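Local coordinates for protein putative amidohydrolase/peptidase (Burkholderia cenocepacia, PDB 4WJB) that probably hydrolyses non-peptide carbon-nitrogen bonds, perhaps those of N-carbamoyl amino acids, as a zinc-dependent member of the peptidase M20 family, at residues R44-D49 with S144-A149; I217-A222 with L360-I365; G225-E230 with P303-L308. All coordinates share one frame; numbering follows the deposited sequence.

Contact 1 (R44-D49 with S144-A149)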
ATOM      1  N   ARG A  44      10.998  10.365  30.186  1.00 22.18           N
ATOM      2  CA  ARG A  44      11.273   9.721  31.460  1.00 24.10           C
ATOM      3  C   ARG A  44      10.926   8.237  31.369  1.00 23.07           C
ATOM      4  O   ARG A  44       9.881   7.799  31.850  1.00 20.53           O
ATOM      5  CB  ARG A  44      10.478  10.414  32.577  1.00 25.35           C
ATOM      6  CG  ARG A  44      10.933  10.101  33.992  1.00 27.02           C
ATOM      7  CD  ARG A  44      10.363  11.114  34.990  1.00 25.83           C
ATOM      8  NE  ARG A  44       8.903  11.082  35.045  1.00 25.29           N
ATOM      9  CZ  ARG A  44       8.118  12.158  35.009  1.00 25.54           C
ATOM     10  NH1 ARG A  44       8.643  13.375  34.921  1.00 24.80           N
ATOM     11  NH2 ARG A  44       6.801  12.017  35.072  1.00 23.78           N
ATOM     12  N   LEU A  45      11.808   7.468  30.737  1.00 24.23           N
ATOM     13  CA  LEU A  45      11.556   6.049  30.510  1.00 24.96           C
ATOM     14  C   LEU A  45      11.581   5.271  31.823  1.00 23.54           C
ATOM     15  O   LEU A  45      12.264   5.656  32.779  1.00 22.55           O
ATOM     16  CB  LEU A  45      12.576   5.468  29.523  1.00 29.29           C
ATOM     17  CG  LEU A  45      12.212   5.541  28.036  1.00 34.33           C
ATOM     18  CD1 LEU A  45      11.863   6.964  27.605  1.00 35.77           C
ATOM     19  CD2 LEU A  45      13.343   4.980  27.179  1.00 37.17           C
ATOM     20  N   ALA A  46      10.813   4.185  31.862  1.00 20.65           N
ATOM     21  CA  ALA A  46      10.668   3.375  33.068  1.00 21.28           C
ATOM     22  C   ALA A  46      12.008   2.876  33.610  1.00 20.79           C
ATOM     23  O   ALA A  46      12.848   2.386  32.860  1.00 21.65           O
ATOM     24  CB  ALA A  46       9.744   2.197  32.791  1.00 20.92           C
ATOM     25  N   LEU A  47      12.189   3.025  34.920  1.00 20.07           N
ATOM     26  CA  LEU A  47      13.338   2.487  35.652  1.00 18.23           C
ATOM     27  C   LEU A  47      14.676   3.114  35.262  1.00 19.62           C
ATOM     28  O   LEU A  47      15.737   2.596  35.621  1.00 19.36           O
ATOM     29  CB  LEU A  47      13.402   0.966  35.492  1.00 19.18           C
ATOM     30  CG  LEU A  47      12.116   0.278  35.951  1.00 18.47           C
ATOM     31  CD1 LEU A  47      12.256  -1.240  35.923  1.00 17.54           C
ATOM     32  CD2 LEU A  47      11.690   0.780  37.339  1.00 17.49           C
ATOM     33  N   THR A  48      14.628   4.232  34.542  1.00 19.41           N
ATOM     34  CA  THR A  48      15.809   5.073  34.370  1.00 22.34           C
ATOM     35  C   THR A  48      16.063   5.857  35.660  1.00 21.94           C
ATOM     36  O   THR A  48      15.244   5.828  36.575  1.00 21.04           O
ATOM     37  CB  THR A  48      15.642   6.060  33.200  1.00 24.18           C
ATOM     38  OG1 THR A  48      14.485   6.880  33.433  1.00 23.38           O
ATOM     39  CG2 THR A  48      15.481   5.300  31.875  1.00 23.36           C
ATOM     40  N   ASP A  49      17.189   6.564  35.730  1.00 23.80           N
ATOM     41  CA  ASP A  49      17.462   7.426  36.878  1.00 25.37           C
ATOM     42  C   ASP A  49      16.444   8.567  36.970  1.00 23.33           C
ATOM     43  O   ASP A  49      16.128   9.043  38.063  1.00 20.91           O
ATOM     44  CB  ASP A  49      18.884   7.986  36.811  1.00 29.22           C
ATOM     45  CG  ASP A  49      19.925   7.002  37.319  1.00 32.91           C
ATOM     46  OD1 ASP A  49      19.536   6.030  38.000  1.00 32.32           O
ATOM     47  OD2 ASP A  49      21.128   7.207  37.052  1.00 35.08           O
ATOM     48  N   SER A 144       7.713   1.017  26.647  1.00 23.72           N
ATOM     49  CA  SER A 144       8.658   1.431  25.621  1.00 24.45           C
ATOM     50  C   SER A 144      10.054   0.856  25.861  1.00 24.36           C
ATOM     51  O   SER A 144      10.674   0.312  24.946  1.00 24.51           O
ATOM     52  CB  SER A 144       8.727   2.960  25.547  1.00 27.25           C
ATOM     53  OG  SER A 144       9.682   3.375  24.583  1.00 28.99           O
ATOM     54  N   ARG A 145      10.555   0.981  27.087  1.00 26.43           N
ATOM     55  CA  ARG A 145      11.881   0.454  27.399  1.00 27.83           C
ATOM     56  C   ARG A 145      11.832  -1.068  27.555  1.00 27.00           C
ATOM     57  O   ARG A 145      12.710  -1.782  27.064  1.00 27.26           O
ATOM     58  CB  ARG A 145      12.448   1.102  28.663  1.00 27.56           C
ATOM     59  CG  ARG A 145      13.914   0.754  28.902  1.00 29.17           C
ATOM     60  CD  ARG A 145      14.435   1.338  30.204  1.00 28.38           C
ATOM     61  NE  ARG A 145      15.805   0.916  30.489  1.00 28.85           N
ATOM     62  CZ  ARG A 145      16.372   1.006  31.689  1.00 29.88           C
ATOM     63  NH1 ARG A 145      15.682   1.496  32.710  1.00 28.31           N
ATOM     64  NH2 ARG A 145      17.621   0.601  31.871  1.00 30.21           N
ATOM     65  N   PHE A 146      10.805  -1.553  28.247  1.00 23.30           N
ATOM     66  CA  PHE A 146      10.530  -2.983  28.338  1.00 22.65           C
ATOM     67  C   PHE A 146       9.131  -3.255  27.799  1.00 21.53           C
ATOM     68  O   PHE A 146       8.191  -2.551  28.140  1.00 21.52           O
ATOM     69  CB  PHE A 146      10.615  -3.500  29.782  1.00 20.89           C
ATOM     70  CG  PHE A 146      11.732  -2.907  30.594  1.00 21.72           C
ATOM     71  CD1 PHE A 146      11.553  -1.704  31.267  1.00 21.16           C
ATOM     72  CD2 PHE A 146      12.941  -3.570  30.724  1.00 20.68           C
ATOM     73  CE1 PHE A 146      12.571  -1.159  32.038  1.00 22.43           C
ATOM     74  CE2 PHE A 146      13.964  -3.034  31.492  1.00 22.24           C
ATOM     75  CZ  PHE A 146      13.778  -1.824  32.149  1.00 22.54           C
ATOM     76  N   ALA A 147       8.988  -4.273  26.961  1.00 22.67           N
ATOM     77  CA  ALA A 147       7.667  -4.696  26.509  1.00 21.05           C
ATOM     78  C   ALA A 147       7.198  -5.835  27.405  1.00 21.21           C
ATOM     79  O   ALA A 147       8.028  -6.570  27.941  1.00 21.30           O
ATOM     80  CB  ALA A 147       7.705  -5.128  25.029  1.00 21.34           C
ATOM     81  N   PRO A 148       5.876  -5.991  27.583  1.00 22.42           N
ATOM     82  CA  PRO A 148       4.777  -5.196  27.030  1.00 22.70           C
ATOM     83  C   PRO A 148       4.364  -4.027  27.925  1.00 22.59           C
ATOM     84  O   PRO A 148       4.868  -3.881  29.042  1.00 23.57           O
ATOM     85  CB  PRO A 148       3.644  -6.216  26.937  1.00 23.28           C
ATOM     86  CG  PRO A 148       3.851  -7.054  28.169  1.00 22.87           C
ATOM     87  CD  PRO A 148       5.363  -7.141  28.356  1.00 23.66           C
ATOM     88  N   ALA A 149       3.432  -3.217  27.428  1.00 21.81           N
ATOM     89  CA  ALA A 149       2.835  -2.130  28.198  1.00 21.06           C
ATOM     90  C   ALA A 149       2.023  -2.666  29.372  1.00 20.92           C
ATOM     91  O   ALA A 149       1.562  -3.808  29.335  1.00 21.07           O
ATOM     92  CB  ALA A 149       1.952  -1.272  27.294  1.00 22.44           C
TER
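R145 NH2 is held by two acids, in salt bridges with both E179 and D170, while NH1 of the same guanidinium donates to the carbonyl oxygen of A46. A46 and L47 are the central residues of a type II beta turn running from L45 to T48, so the arginine reads the backbone of a turn. From R145 NH1 to A46 O is 3.0 Å, with an N-H...O angle of 164°; the oxygen lies in the guanidinium plane and is met on a lone pair. The reach comes from a stretched chain: CG is anti to the backbone N (chi1 -171°) and the chain stays extended to NE, which brings CD near the same oxygen. NH1 also passes 3.6 Å from L47 CB.

F146 brings its ring in beside the arginine. Its CZ lies over one face of the guanidinium, 3.5 Å above the plane but offset toward the rim. The ring edge is turned to A46 O, 3.6 Å from F146 CE1. L47 CD1 is 3.9 Å from the same F146 CE1; the leucine crosses the phenylalanine at about a right angle and also packs on helix 176-183, which supplies E179.

The turn leads straight into helix 49-64, and T48 is its N-cap. The R145 to A46 bond joins a loop from the N-terminal part of the chain to the one that follows E141 and E142 of the metal-site region; E142 is a predicted zinc ligand, its side chain about 7 Å from that of A46. Inside the turn, L45 O takes two donors from T48, the backbone N and the hydroxyl, with T48 OG1 only 2.6 Å from L45 O.

Contact 2 (I217-A222 with L360-I365)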
ATOM      1  N   ILE A 217     -15.637  16.601  32.057  1.00 27.63           N
ATOM      2  CA  ILE A 217     -15.401  15.304  32.681  1.00 26.22           C
ATOM      3  C   ILE A 217     -15.906  14.137  31.846  1.00 26.17           C
ATOM      4  O   ILE A 217     -17.072  14.091  31.469  1.00 26.65           O
ATOM      5  CB  ILE A 217     -16.067  15.224  34.067  1.00 29.78           C
ATOM      6  CG1 ILE A 217     -15.467  16.268  35.019  1.00 32.85           C
ATOM      7  CG2 ILE A 217     -15.950  13.813  34.630  1.00 28.19           C
ATOM      8  CD1 ILE A 217     -13.959  16.149  35.209  1.00 25.96           C
ATOM      9  N   GLY A 218     -15.023  13.185  31.567  1.00 22.16           N
ATOM     10  CA  GLY A 218     -15.425  11.961  30.907  1.00 23.46           C
ATOM     11  C   GLY A 218     -15.680  10.854  31.912  1.00 24.50           C
ATOM     12  O   GLY A 218     -14.760  10.405  32.602  1.00 20.86           O
ATOM     13  N   VAL A 219     -16.935  10.428  32.008  1.00 24.96           N
ATOM     14  CA  VAL A 219     -17.299   9.270  32.815  1.00 25.34           C
ATOM     15  C   VAL A 219     -17.004   8.003  32.013  1.00 24.90           C
ATOM     16  O   VAL A 219     -17.782   7.622  31.135  1.00 24.16           O
ATOM     17  CB  VAL A 219     -18.785   9.298  33.215  1.00 27.38           C
ATOM     18  CG1 VAL A 219     -19.136   8.080  34.055  1.00 29.07           C
ATOM     19  CG2 VAL A 219     -19.118  10.585  33.956  1.00 29.10           C
ATOM     20  N   VAL A 220     -15.879   7.357  32.304  1.00 23.86           N
ATOM     21  CA  VAL A 220     -15.448   6.205  31.518  1.00 21.30           C
ATOM     22  C   VAL A 220     -16.250   4.961  31.882  1.00 23.74           C
ATOM     23  O   VAL A 220     -16.239   4.512  33.031  1.00 23.09           O
ATOM     24  CB  VAL A 220     -13.955   5.920  31.706  1.00 21.47           C
ATOM     25  CG1 VAL A 220     -13.502   4.814  30.755  1.00 17.92           C
ATOM     26  CG2 VAL A 220     -13.147   7.190  31.484  1.00 18.49           C
ATOM     27  N   THR A 221     -16.949   4.412  30.895  1.00 22.59           N
ATOM     28  CA  THR A 221     -17.850   3.293  31.127  1.00 24.21           C
ATOM     29  C   THR A 221     -17.160   1.960  30.847  1.00 25.67           C
ATOM     30  O   THR A 221     -17.521   0.932  31.424  1.00 28.66           O
ATOM     31  CB  THR A 221     -19.116   3.404  30.255  1.00 25.41           C
ATOM     32  OG1 THR A 221     -18.741   3.603  28.883  1.00 23.88           O
ATOM     33  CG2 THR A 221     -19.977   4.571  30.706  1.00 25.91           C
ATOM     34  N   ALA A 222     -16.150   1.990  29.985  1.00 23.03           N
ATOM     35  CA  ALA A 222     -15.500   0.765  29.523  1.00 23.60           C
ATOM     36  C   ALA A 222     -14.226   1.053  28.747  1.00 22.83           C
ATOM     37  O   ALA A 222     -14.028   2.159  28.249  1.00 23.16           O
ATOM     38  CB  ALA A 222     -16.459  -0.047  28.649  1.00 23.96           C
ATOM     39  N   LEU A 360     -20.061  20.183  37.282  1.00 35.43           N
ATOM     40  CA  LEU A 360     -19.144  20.081  36.155  1.00 37.33           C
ATOM     41  C   LEU A 360     -19.824  19.459  34.947  1.00 35.79           C
ATOM     42  O   LEU A 360     -20.593  18.509  35.081  1.00 35.52           O
ATOM     43  CB  LEU A 360     -17.911  19.262  36.547  1.00 36.62           C
ATOM     44  CG  LEU A 360     -16.963  19.939  37.537  1.00 39.35           C
ATOM     45  CD1 LEU A 360     -15.914  18.960  38.056  1.00 38.95           C
ATOM     46  CD2 LEU A 360     -16.303  21.144  36.882  1.00 40.32           C
ATOM     47  N   SER A 361     -19.546  20.000  33.765  1.00 36.81           N
ATOM     48  CA  SER A 361     -20.042  19.398  32.535  1.00 35.12           C
ATOM     49  C   SER A 361     -19.415  18.018  32.380  1.00 34.14           C
ATOM     50  O   SER A 361     -18.233  17.830  32.678  1.00 31.41           O
ATOM     51  CB  SER A 361     -19.724  20.275  31.321  1.00 35.52           C
ATOM     52  OG  SER A 361     -18.325  20.404  31.140  1.00 32.59           O
ATOM     53  N   HIS A 362     -20.205  17.053  31.924  1.00 31.86           N
ATOM     54  CA  HIS A 362     -19.729  15.678  31.842  1.00 32.33           C
ATOM     55  C   HIS A 362     -20.467  14.868  30.782  1.00 32.32           C
ATOM     56  O   HIS A 362     -21.557  15.237  30.348  1.00 33.63           O
ATOM     57  CB  HIS A 362     -19.870  14.995  33.204  1.00 33.43           C
ATOM     58  CG  HIS A 362     -21.286  14.892  33.680  1.00 37.82           C
ATOM     59  ND1 HIS A 362     -22.070  13.781  33.453  1.00 38.66           N
ATOM     60  CD2 HIS A 362     -22.066  15.770  34.355  1.00 39.14           C
ATOM     61  CE1 HIS A 362     -23.267  13.973  33.979  1.00 39.67           C
ATOM     62  NE2 HIS A 362     -23.290  15.172  34.532  1.00 39.83           N
ATOM     63  N   MET A 363     -19.859  13.762  30.370  1.00 31.14           N
ATOM     64  CA  MET A 363     -20.494  12.826  29.453  1.00 30.37           C
ATOM     65  C   MET A 363     -19.871  11.449  29.608  1.00 29.64           C
ATOM     66  O   MET A 363     -18.725  11.331  30.030  1.00 28.80           O
ATOM     67  CB  MET A 363     -20.364  13.308  28.004  1.00 29.92           C
ATOM     68  CG  MET A 363     -18.926  13.470  27.540  1.00 29.12           C
ATOM     69  SD  MET A 363     -18.778  13.944  25.801  1.00 30.18           S
ATOM     70  CE  MET A 363     -19.232  12.422  24.973  1.00 24.40           C
ATOM     71  N   ASP A 364     -20.630  10.412  29.269  1.00 30.53           N
ATOM     72  CA  ASP A 364     -20.091   9.060  29.226  1.00 27.69           C
ATOM     73  C   ASP A 364     -19.116   8.924  28.058  1.00 26.07           C
ATOM     74  O   ASP A 364     -19.315   9.505  26.988  1.00 22.92           O
ATOM     75  CB  ASP A 364     -21.214   8.026  29.100  1.00 31.75           C
ATOM     76  CG  ASP A 364     -21.993   7.836  30.393  1.00 34.77           C
ATOM     77  OD1 ASP A 364     -21.836   8.650  31.330  1.00 35.87           O
ATOM     78  OD2 ASP A 364     -22.772   6.863  30.469  1.00 35.28           O
ATOM     79  N   ILE A 365     -18.058   8.154  28.261  1.00 24.17           N
ATOM     80  CA  ILE A 365     -17.055   7.993  27.225  1.00 24.49           C
ATOM     81  C   ILE A 365     -16.386   6.628  27.352  1.00 24.73           C
ATOM     82  O   ILE A 365     -16.277   6.078  28.448  1.00 22.99           O
ATOM     83  CB  ILE A 365     -16.006   9.138  27.292  1.00 25.39           C
ATOM     84  CG1 ILE A 365     -15.130   9.165  26.033  1.00 22.25           C
ATOM     85  CG2 ILE A 365     -15.164   9.043  28.564  1.00 24.19           C
ATOM     86  CD1 ILE A 365     -14.230  10.390  25.955  1.00 21.79           C
TER
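I365 has CG1 anti to its backbone N (chi1 -167°), a torsion that turns CG2 inward across the strand pair, 3.8 Å from the CA of G218. V220, paired with I365 and two residues on from G218, meets the same methyl: its CG2, anti to the carbonyl carbon, comes to 4.0 Å from I365 CG2. On the other face, V219 runs side by side with D364, its CB 3.6 Å from D364 OD1.

The backbones carrying them form a parallel beta pair, strand 217-222 against 362-365, with the segment axes 27° apart. Five backbone hydrogen bonds zip it in the parallel pattern: I217 and V219 each give and take, T221 N donates, and S361, M363 and I365 are the partners across. The shortest runs 2.8 Å from V219 N to M363 O. I365 O accepts from T221 N and also has V220 CA 3.2 Å away in a CA-H...O contact.

Strand 382-387 pairs with 217-222 too, through F386 and G218, so strand 217-222 has a strand on each side, 362-367 and 382-387; the side chain of V220 is about 7 Å from that of the zinc ligand H203. Helix 209-213 packs on M363 and I365, and helix 345-357 covers V219 and H362.

Near the end of segment 217-222, T221 turns its methyl toward D364, with CG2 3.6 Å from D364 OD2, a van der Waals contact. The carboxylate forms its salt bridge with R352 of helix 345-357. The backbone therefore sets the register, apolar side chains, M363 among them, occupy the face of V220 and I365, and charge on the opposite face is paired with a helix instead of across the strands.

Contact 3 (G225-E230 with P303-L308)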
ATOM      1  N   GLY A 225     -13.109  -3.404  23.411  1.00 23.33           N
ATOM      2  CA  GLY A 225     -12.714  -4.712  22.924  1.00 22.40           C
ATOM      3  C   GLY A 225     -12.067  -4.521  21.565  1.00 23.81           C
ATOM      4  O   GLY A 225     -12.277  -3.491  20.924  1.00 20.84           O
ATOM      5  N   GLN A 226     -11.282  -5.498  21.124  1.00 24.09           N
ATOM      6  CA  GLN A 226     -10.586  -5.409  19.842  1.00 23.11           C
ATOM      7  C   GLN A 226     -10.590  -6.736  19.098  1.00 23.27           C
ATOM      8  O   GLN A 226     -10.429  -7.795  19.706  1.00 24.42           O
ATOM      9  CB  GLN A 226      -9.134  -4.961  20.035  1.00 26.05           C
ATOM     10  CG  GLN A 226      -8.947  -3.643  20.752  1.00 28.57           C
ATOM     11  CD  GLN A 226      -7.486  -3.281  20.920  1.00 31.75           C
ATOM     12  OE1 GLN A 226      -6.682  -3.457  20.003  1.00 31.98           O
ATOM     13  NE2 GLN A 226      -7.132  -2.775  22.097  1.00 33.89           N
ATOM     14  N   ARG A 227     -10.770  -6.668  17.782  1.00 22.68           N
ATOM     15  CA  ARG A 227     -10.548  -7.811  16.900  1.00 24.86           C
ATOM     16  C   ARG A 227      -9.673  -7.373  15.724  1.00 25.14           C
ATOM     17  O   ARG A 227     -10.027  -6.441  14.999  1.00 23.58           O
ATOM     18  CB  ARG A 227     -11.873  -8.383  16.381  1.00 26.40           C
ATOM     19  CG  ARG A 227     -12.949  -8.575  17.435  1.00 27.42           C
ATOM     20  CD  ARG A 227     -13.066 -10.019  17.895  1.00 28.94           C
ATOM     21  NE  ARG A 227     -14.027 -10.147  18.988  1.00 29.84           N
ATOM     22  CZ  ARG A 227     -15.257 -10.638  18.868  1.00 30.36           C
ATOM     23  NH1 ARG A 227     -15.696 -11.078  17.697  1.00 32.94           N
ATOM     24  NH2 ARG A 227     -16.047 -10.703  19.931  1.00 27.97           N
ATOM     25  N   TRP A 228      -8.534  -8.034  15.537  1.00 25.64           N
ATOM     26  CA  TRP A 228      -7.623  -7.696  14.444  1.00 26.83           C
ATOM     27  C   TRP A 228      -7.620  -8.796  13.387  1.00 27.72           C
ATOM     28  O   TRP A 228      -7.702  -9.981  13.719  1.00 28.49           O
ATOM     29  CB  TRP A 228      -6.192  -7.482  14.952  1.00 30.41           C
ATOM     30  CG  TRP A 228      -6.006  -6.330  15.895  1.00 30.91           C
ATOM     31  CD1 TRP A 228      -6.977  -5.655  16.578  1.00 30.06           C
ATOM     32  CD2 TRP A 228      -4.761  -5.720  16.259  1.00 33.69           C
ATOM     33  NE1 TRP A 228      -6.413  -4.666  17.346  1.00 30.65           N
ATOM     34  CE2 TRP A 228      -5.055  -4.683  17.170  1.00 31.83           C
ATOM     35  CE3 TRP A 228      -3.427  -5.948  15.901  1.00 36.11           C
ATOM     36  CZ2 TRP A 228      -4.066  -3.874  17.725  1.00 33.16           C
ATOM     37  CZ3 TRP A 228      -2.444  -5.143  16.456  1.00 37.90           C
ATOM     38  CH2 TRP A 228      -2.770  -4.119  17.361  1.00 35.58           C
ATOM     39  N   TYR A 229      -7.501  -8.396  12.123  1.00 25.08           N
ATOM     40  CA  TYR A 229      -7.512  -9.336  11.009  1.00 27.75           C
ATOM     41  C   TYR A 229      -6.401  -9.048  10.006  1.00 27.15           C
ATOM     42  O   TYR A 229      -5.932  -7.915   9.882  1.00 26.18           O
ATOM     43  CB  TYR A 229      -8.854  -9.302  10.270  1.00 26.72           C
ATOM     44  CG  TYR A 229     -10.071  -9.527  11.134  1.00 27.84           C
ATOM     45  CD1 TYR A 229     -10.640  -8.478  11.842  1.00 27.90           C
ATOM     46  CD2 TYR A 229     -10.662 -10.781  11.227  1.00 29.25           C
ATOM     47  CE1 TYR A 229     -11.752  -8.671  12.633  1.00 30.70           C
ATOM     48  CE2 TYR A 229     -11.782 -10.986  12.017  1.00 31.21           C
ATOM     49  CZ  TYR A 229     -12.320  -9.922  12.714  1.00 31.69           C
ATOM     50  OH  TYR A 229     -13.431 -10.097  13.503  1.00 33.85           O
ATOM     51  N   GLU A 230      -5.990 -10.089   9.292  1.00 28.33           N
ATOM     52  CA  GLU A 230      -5.156  -9.936   8.112  1.00 28.44           C
ATOM     53  C   GLU A 230      -5.902 -10.529   6.929  1.00 30.42           C
ATOM     54  O   GLU A 230      -6.451 -11.629   7.023  1.00 31.80           O
ATOM     55  CB  GLU A 230      -3.798 -10.613   8.303  1.00 30.04           C
ATOM     56  CG  GLU A 230      -2.902  -9.893   9.296  1.00 32.46           C
ATOM     57  CD  GLU A 230      -1.554 -10.555   9.448  1.00 36.22           C
ATOM     58  OE1 GLU A 230      -1.413 -11.716   9.017  1.00 38.45           O
ATOM     59  OE2 GLU A 230      -0.635  -9.914  10.000  1.00 38.28           O
ATOM     60  N   PRO A 303     -16.912  -1.297  22.761  1.00 21.79           N
ATOM     61  CA  PRO A 303     -17.081  -1.739  24.153  1.00 23.82           C
ATOM     62  C   PRO A 303     -18.002  -2.950  24.308  1.00 26.18           C
ATOM     63  O   PRO A 303     -18.090  -3.507  25.402  1.00 24.75           O
ATOM     64  CB  PRO A 303     -17.701  -0.513  24.833  1.00 24.38           C
ATOM     65  CG  PRO A 303     -18.417   0.207  23.721  1.00 22.66           C
ATOM     66  CD  PRO A 303     -17.518   0.025  22.523  1.00 20.47           C
ATOM     67  N   ASP A 304     -18.685  -3.342  23.236  1.00 25.30           N
ATOM     68  CA  ASP A 304     -19.652  -4.438  23.296  1.00 29.94           C
ATOM     69  C   ASP A 304     -19.170  -5.626  22.469  1.00 30.36           C
ATOM     70  O   ASP A 304     -18.999  -5.511  21.253  1.00 30.85           O
ATOM     71  CB  ASP A 304     -21.025  -3.962  22.800  1.00 33.13           C
ATOM     72  CG  ASP A 304     -22.139  -4.969  23.058  1.00 37.93           C
ATOM     73  OD1 ASP A 304     -21.857  -6.173  23.236  1.00 37.63           O
ATOM     74  OD2 ASP A 304     -23.315  -4.547  23.075  1.00 41.13           O
ATOM     75  N   ASP A 305     -18.968  -6.768  23.120  1.00 27.62           N
ATOM     76  CA  ASP A 305     -18.489  -7.959  22.421  1.00 29.88           C
ATOM     77  C   ASP A 305     -19.508  -8.486  21.411  1.00 31.37           C
ATOM     78  O   ASP A 305     -19.134  -9.079  20.400  1.00 30.45           O
ATOM     79  CB  ASP A 305     -18.132  -9.067  23.416  1.00 32.86           C
ATOM     80  CG  ASP A 305     -16.695  -9.529  23.276  1.00 33.71           C
ATOM     81  OD1 ASP A 305     -15.978  -8.993  22.403  1.00 33.60           O
ATOM     82  OD2 ASP A 305     -16.279 -10.429  24.031  1.00 35.90           O
ATOM     83  N   ALA A 306     -20.792  -8.278  21.691  1.00 33.40           N
ATOM     84  CA  ALA A 306     -21.847  -8.688  20.768  1.00 33.64           C
ATOM     85  C   ALA A 306     -21.740  -7.922  19.456  1.00 32.92           C
ATOM     86  O   ALA A 306     -21.910  -8.494  18.378  1.00 33.10           O
ATOM     87  CB  ALA A 306     -23.218  -8.483  21.394  1.00 36.56           C
ATOM     88  N   VAL A 307     -21.456  -6.626  19.555  1.00 30.13           N
ATOM     89  CA  VAL A 307     -21.247  -5.792  18.375  1.00 29.72           C
ATOM     90  C   VAL A 307     -19.999  -6.236  17.608  1.00 28.56           C
ATOM     91  O   VAL A 307     -20.010  -6.309  16.379  1.00 27.68           O
ATOM     92  CB  VAL A 307     -21.125  -4.297  18.753  1.00 28.15           C
ATOM     93  CG1 VAL A 307     -20.609  -3.476  17.575  1.00 28.20           C
ATOM     94  CG2 VAL A 307     -22.468  -3.767  19.236  1.00 30.13           C
ATOM     95  N   LEU A 308     -18.930  -6.541  18.337  1.00 28.09           N
ATOM     96  CA  LEU A 308     -17.714  -7.062  17.720  1.00 26.01           C
ATOM     97  C   LEU A 308     -18.000  -8.363  16.971  1.00 28.98           C
ATOM     98  O   LEU A 308     -17.435  -8.608  15.904  1.00 26.14           O
ATOM     99  CB  LEU A 308     -16.621  -7.275  18.774  1.00 23.37           C
ATOM    100  CG  LEU A 308     -15.956  -5.997  19.295  1.00 23.07           C
ATOM    101  CD1 LEU A 308     -14.965  -6.314  20.404  1.00 25.32           C
ATOM    102  CD2 LEU A 308     -15.267  -5.230  18.168  1.00 18.49           C
TER
HETATM  103  O   HOH W   1     -13.201  -9.256  21.613  1.00 29.95           O
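R227 and D305 supply the ionic part of this contact. R227 NH2 donates to D305 OD1 over 3.0 Å in a salt bridge, meeting the oxygen from above the carboxylate plane; the two flat groups stand 67° apart. NH2 has a second acid in D309, one turn further along the helix, so two carboxylates hold the arginine end. A water links the same pair, accepting from R227 NE and donating to D305 OD1, 2.9 Å from each.

Van der Waals packing centres on L308. Its CB sits over the middle of one face of the R227 guanidinium, 3.6 Å above the plane, and the bend in the arginine chain at chi2 (-101°) folds the group across the leucine. L308 CD1 reaches the backbone of G225, 3.6 Å from its C, where no side chain intervenes.

Capping belongs to the helix itself. D304, its N-cap, takes the backbone N of A306 on OD1 at 2.8 Å.

The strand here belongs to the M20 dimerisation region. Strand 217-234 runs between strands 289-302 and 329-342, antiparallel to both, and the start of helix 305-326 packs on this sheet through R227 and L308. W228 meets F336 of strand 329-342 edge-to-face, and further along, E230 forms a salt bridge with R287 of the second subunit.

In the fold
Contacts 2 and 3 share strand 217-234, which passes from the metal-binding domain into the dimerisation region; contact 3 is nested in the loop that contact 2 closes, and the two touch where A222 CB lies 4.0 Å from P303 CB. Contact 1 stands apart, its centre about 30 Å from that of contact 2, on the opposite side of the chain's centre. All three are partly buried. Contact 2 is knit by backbone bonds between strands, contact 3 joins a strand to a helix start through an arginine-acid pair, and contact 1 ties two loops with an arginine bonded to a turn carbonyl. The side chains of A46 and V220 are each about 12 Å from the bound zinc.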